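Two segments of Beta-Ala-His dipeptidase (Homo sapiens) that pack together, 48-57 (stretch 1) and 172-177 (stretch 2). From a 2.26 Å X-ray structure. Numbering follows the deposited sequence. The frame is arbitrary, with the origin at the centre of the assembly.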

ATOM      1  N   PHE A  48       2.748  13.995  16.217  1.00 39.68           N
ATOM      2  CA  PHE A  48       2.243  12.879  15.432  1.00 39.78           C
ATOM      3  C   PHE A  48       2.819  11.530  15.853  1.00 39.84           C
ATOM      4  O   PHE A  48       2.081  10.548  15.953  1.00 39.49           O
ATOM      5  CB  PHE A  48       2.456  13.126  13.931  1.00 39.15           C
ATOM      6  CG  PHE A  48       1.578  14.205  13.375  1.00 39.95           C
ATOM      7  CD1 PHE A  48       0.191  14.018  13.281  1.00 40.08           C
ATOM      8  CD2 PHE A  48       2.126  15.419  12.944  1.00 40.94           C
ATOM      9  CE1 PHE A  48      -0.632  15.023  12.778  1.00 39.84           C
ATOM     10  CE2 PHE A  48       1.313  16.432  12.424  1.00 39.71           C
ATOM     11  CZ  PHE A  48      -0.060  16.242  12.345  1.00 40.88           C
ATOM     12  N   ARG A  49       4.131  11.473  16.093  1.00 39.57           N
ATOM     13  CA  ARG A  49       4.743  10.224  16.550  1.00 39.04           C
ATOM     14  C   ARG A  49       4.167   9.748  17.896  1.00 38.73           C
ATOM     15  O   ARG A  49       4.068   8.546  18.136  1.00 38.69           O
ATOM     16  CB  ARG A  49       6.269  10.375  16.623  1.00 39.40           C
ATOM     17  CG  ARG A  49       7.038   9.087  16.822  1.00 38.75           C
ATOM     18  CD  ARG A  49       6.705   8.091  15.738  1.00 39.13           C
ATOM     19  NE  ARG A  49       7.049   8.594  14.408  1.00 39.85           N
ATOM     20  CZ  ARG A  49       8.190   8.329  13.784  1.00 38.75           C
ATOM     21  NH1 ARG A  49       9.112   7.569  14.357  1.00 39.76           N
ATOM     22  NH2 ARG A  49       8.403   8.817  12.589  1.00 39.16           N
ATOM     23  N   GLN A  50       3.793  10.678  18.777  1.00 38.56           N
ATOM     24  CA  GLN A  50       3.119  10.319  20.053  1.00 38.38           C
ATOM     25  C   GLN A  50       1.740   9.644  19.785  1.00 37.90           C
ATOM     26  O   GLN A  50       1.381   8.654  20.428  1.00 37.63           O
ATOM     27  CB  GLN A  50       2.951  11.563  20.934  1.00 37.62           C
ATOM     28  CG  GLN A  50       2.836  11.279  22.433  1.00 40.63           C
ATOM     29  N   GLU A  51       0.987  10.204  18.838  1.00 37.52           N
ATOM     30  CA  GLU A  51      -0.319   9.683  18.421  1.00 37.86           C
ATOM     31  C   GLU A  51      -0.202   8.299  17.780  1.00 37.50           C
ATOM     32  O   GLU A  51      -1.096   7.465  17.866  1.00 37.56           O
ATOM     33  CB  GLU A  51      -0.984  10.651  17.447  1.00 37.87           C
ATOM     34  CG  GLU A  51      -1.671  11.812  18.111  1.00 40.12           C
ATOM     35  CD  GLU A  51      -2.642  11.358  19.171  1.00 45.97           C
ATOM     36  OE1 GLU A  51      -3.763  10.933  18.804  1.00 50.51           O
ATOM     37  OE2 GLU A  51      -2.292  11.410  20.373  1.00 47.82           O
ATOM     38  N   LEU A  52       0.935   8.054  17.162  1.00 37.41           N
ATOM     39  CA  LEU A  52       1.226   6.749  16.609  1.00 36.90           C
ATOM     40  C   LEU A  52       1.452   5.712  17.703  1.00 36.86           C
ATOM     41  O   LEU A  52       1.010   4.584  17.568  1.00 36.95           O
ATOM     42  CB  LEU A  52       2.413   6.866  15.660  1.00 36.24           C
ATOM     43  CG  LEU A  52       2.882   5.690  14.823  1.00 36.89           C
ATOM     44  CD1 LEU A  52       1.742   4.854  14.173  1.00 35.80           C
ATOM     45  CD2 LEU A  52       3.870   6.239  13.791  1.00 35.01           C
ATOM     46  N   PHE A  53       2.131   6.100  18.787  1.00 37.20           N
ATOM     47  CA  PHE A  53       2.356   5.217  19.939  1.00 37.26           C
ATOM     48  C   PHE A  53       1.049   4.906  20.661  1.00 37.40           C
ATOM     49  O   PHE A  53       0.866   3.795  21.163  1.00 37.98           O
ATOM     50  CB  PHE A  53       3.331   5.858  20.942  1.00 37.54           C
ATOM     51  CG  PHE A  53       4.788   5.516  20.700  1.00 36.98           C
ATOM     52  CD1 PHE A  53       5.507   6.136  19.684  1.00 35.66           C
ATOM     53  CD2 PHE A  53       5.434   4.583  21.513  1.00 36.35           C
ATOM     54  CE1 PHE A  53       6.854   5.820  19.468  1.00 37.45           C
ATOM     55  CE2 PHE A  53       6.769   4.264  21.314  1.00 36.82           C
ATOM     56  CZ  PHE A  53       7.484   4.876  20.296  1.00 37.09           C
ATOM     57  N   ARG A  54       0.165   5.899  20.742  1.00 37.12           N
ATOM     58  CA  ARG A  54      -1.134   5.721  21.383  1.00 37.00           C
ATOM     59  C   ARG A  54      -2.005   4.742  20.596  1.00 36.04           C
ATOM     60  O   ARG A  54      -2.700   3.934  21.189  1.00 35.70           O
ATOM     61  CB  ARG A  54      -1.862   7.044  21.531  1.00 37.28           C
ATOM     62  CG  ARG A  54      -3.026   6.925  22.484  1.00 40.80           C
ATOM     63  CD  ARG A  54      -3.585   8.269  22.847  1.00 44.82           C
ATOM     64  NE  ARG A  54      -4.228   8.877  21.692  1.00 45.69           N
ATOM     65  CZ  ARG A  54      -5.505   8.725  21.375  1.00 47.15           C
ATOM     66  NH1 ARG A  54      -5.963   9.340  20.297  1.00 49.25           N
ATOM     67  NH2 ARG A  54      -6.324   7.965  22.117  1.00 48.00           N
ATOM     68  N   MET A  55      -1.934   4.830  19.267  1.00 35.38           N
ATOM     69  CA  MET A  55      -2.576   3.900  18.339  1.00 34.93           C
ATOM     70  C   MET A  55      -2.169   2.445  18.588  1.00 34.92           C
ATOM     71  O   MET A  55      -3.021   1.572  18.728  1.00 34.63           O
ATOM     72  CB  MET A  55      -2.257   4.301  16.879  1.00 34.78           C
ATOM     73  CG  MET A  55      -3.011   3.505  15.785  1.00 34.11           C
ATOM     74  SD  MET A  55      -4.798   3.763  15.688  1.00 33.68           S
ATOM     75  CE  MET A  55      -5.438   2.478  16.827  1.00 30.25           C
ATOM     76  N   MET A  56      -0.864   2.183  18.623  1.00 35.17           N
ATOM     77  CA  MET A  56      -0.357   0.847  18.924  1.00 34.94           C
ATOM     78  C   MET A  56      -0.842   0.373  20.282  1.00 34.96           C
ATOM     79  O   MET A  56      -1.151  -0.805  20.446  1.00 36.24           O
ATOM     80  CB  MET A  56       1.173   0.816  18.839  1.00 34.76           C
ATOM     81  CG  MET A  56       1.708   1.291  17.464  1.00 36.01           C
ATOM     82  SD  MET A  56       0.821   0.537  16.086  1.00 38.72           S
ATOM     83  CE  MET A  56       1.476  -1.132  16.135  1.00 33.97           C
ATOM     84  N   ALA A  57      -0.924   1.284  21.256  1.00 34.60           N
ATOM     85  CA  ALA A  57      -1.423   0.947  22.599  1.00 33.53           C
ATOM     86  C   ALA A  57      -2.918   0.614  22.617  1.00 33.00           C
ATOM     87  O   ALA A  57      -3.352  -0.323  23.305  1.00 32.82           O
ATOM     88  CB  ALA A  57      -1.099   2.082  23.578  1.00 33.78           C
ATOM     89  N   ILE A 172       0.579  -9.800  13.524  1.00 34.87           N
ATOM     90  CA  ILE A 172       1.750  -8.899  13.527  1.00 34.90           C
ATOM     91  C   ILE A 172       1.348  -7.514  12.971  1.00 35.18           C
ATOM     92  O   ILE A 172       1.097  -7.370  11.772  1.00 34.44           O
ATOM     93  CB  ILE A 172       2.989  -9.498  12.785  1.00 35.29           C
ATOM     94  CG1 ILE A 172       4.160  -8.512  12.791  1.00 34.70           C
ATOM     95  CG2 ILE A 172       2.649  -9.959  11.341  1.00 35.29           C
ATOM     96  CD1 ILE A 172       5.411  -9.060  12.141  1.00 34.95           C
ATOM     97  N   ILE A 173       1.251  -6.521  13.856  1.00 34.89           N
ATOM     98  CA  ILE A 173       0.804  -5.190  13.455  1.00 35.52           C
ATOM     99  C   ILE A 173       1.863  -4.147  13.785  1.00 35.21           C
ATOM    100  O   ILE A 173       2.296  -4.022  14.941  1.00 35.47           O
ATOM    101  CB  ILE A 173      -0.553  -4.768  14.131  1.00 35.45           C
ATOM    102  CG1 ILE A 173      -1.615  -5.899  14.137  1.00 37.09           C
ATOM    103  CG2 ILE A 173      -1.068  -3.477  13.548  1.00 34.65           C
ATOM    104  CD1 ILE A 173      -2.174  -6.353  12.789  1.00 38.28           C
ATOM    105  N   GLU A 174       2.273  -3.396  12.764  1.00 35.51           N
ATOM    106  CA  GLU A 174       3.311  -2.373  12.915  1.00 35.33           C
ATOM    107  C   GLU A 174       2.742  -0.970  12.767  1.00 35.71           C
ATOM    108  O   GLU A 174       1.577  -0.784  12.350  1.00 35.07           O
ATOM    109  CB  GLU A 174       4.442  -2.592  11.903  1.00 35.58           C
ATOM    110  CG  GLU A 174       4.065  -2.354  10.438  1.00 35.21           C
ATOM    111  CD  GLU A 174       5.270  -2.026   9.559  1.00 35.95           C
ATOM    112  OE1 GLU A 174       6.276  -1.509  10.086  1.00 37.44           O
ATOM    113  OE2 GLU A 174       5.208  -2.272   8.336  1.00 37.81           O
ATOM    114  N   GLY A 175       3.576   0.011  13.110  1.00 35.64           N
ATOM    115  CA  GLY A 175       3.215   1.404  12.987  1.00 36.10           C
ATOM    116  C   GLY A 175       4.128   2.239  12.096  1.00 36.54           C
ATOM    117  O   GLY A 175       4.172   3.461  12.251  1.00 36.51           O
ATOM    118  N   MET A 176       4.847   1.605  11.173  1.00 36.68           N
ATOM    119  CA  MET A 176       5.778   2.327  10.284  1.00 37.81           C
ATOM    120  C   MET A 176       5.732   1.927   8.807  1.00 38.06           C
ATOM    121  O   MET A 176       6.725   2.101   8.092  1.00 38.76           O
ATOM    122  CB  MET A 176       7.235   2.202  10.789  1.00 37.70           C
ATOM    123  CG  MET A 176       7.518   2.852  12.132  1.00 39.79           C
ATOM    124  SD  MET A 176       7.448   4.664  12.114  1.00 40.07           S
ATOM    125  CE  MET A 176       8.945   5.031  11.182  1.00 37.42           C
ATOM    126  N   GLU A 177       4.606   1.393   8.336  1.00 38.89           N
ATOM    127  CA  GLU A 177       4.522   0.883   6.960  1.00 38.73           C
ATOM    128  C   GLU A 177       4.657   1.977   5.909  1.00 39.47           C
ATOM    129  O   GLU A 177       5.296   1.774   4.874  1.00 38.91           O
ATOM    130  CB  GLU A 177       3.222   0.119   6.762  1.00 39.15           C
ATOM    131  CG  GLU A 177       3.138  -0.724   5.486  1.00 39.52           C
ATOM    132  CD  GLU A 177       2.699   0.079   4.275  1.00 39.57           C
ATOM    133  OE1 GLU A 177       2.986  -0.372   3.154  1.00 41.16           O
ATOM    134  OE2 GLU A 177       2.095   1.169   4.437  1.00 39.05           O
TER

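Stretch 2 enters this contact as the end of a strand, 172-174, and leaves it as a loop, while stretch 1 is helical throughout. No hydrogen bond or salt bridge joins the two, so the contact rests on van der Waals packing, with 255 Å² buried in total.

I172 lies out of reach of the helix. At I173 the CA-to-CB bond points toward the helix, but the end of the side chain leads away, and the approach falls mainly to the backbone: M56 CE lies 3.2 Å from I173 O, against 4.3 Å from M56 CE to I173 CG2. M56 achieves this although its own CA-to-CB bond points sideways, because three successive m rotamers (-56°, -47°, -74°) bring its methyl group to the strand.

E174 points its CB away, as alternation along a strand would predict, and offers its backbone instead; M56 CE is 3.6 Å from E174 C. M56 CE also lies 3.9 Å from G175 N, so this one methyl group touches three consecutive residues.

G175 marks the backbone register, its CA lying 6.8 Å from L52 CA. L52 CD2 comes within 3.2 Å of G175 O, a close apolar-to-carbonyl contact. The absence of a side chain matters here: an ideal CB on G175 would point toward the helix and sit 3.2 Å from L52 CD1 and 3.3 Å from M56 SD, both tight.

M176 starts sideways, and its m, m, m conformation brings the thioether nearer the helix. M176 SD lies 4.3 Å from L52 CD2, an apolar contact, and 4.0 Å from R49 NH1, over one face of the guanidinium. That placement leaves the edge free for polar partners, and both NH1 and NH2 are indeed hydrogen-bonded elsewhere in the structure. By E177 the chain has left the contact.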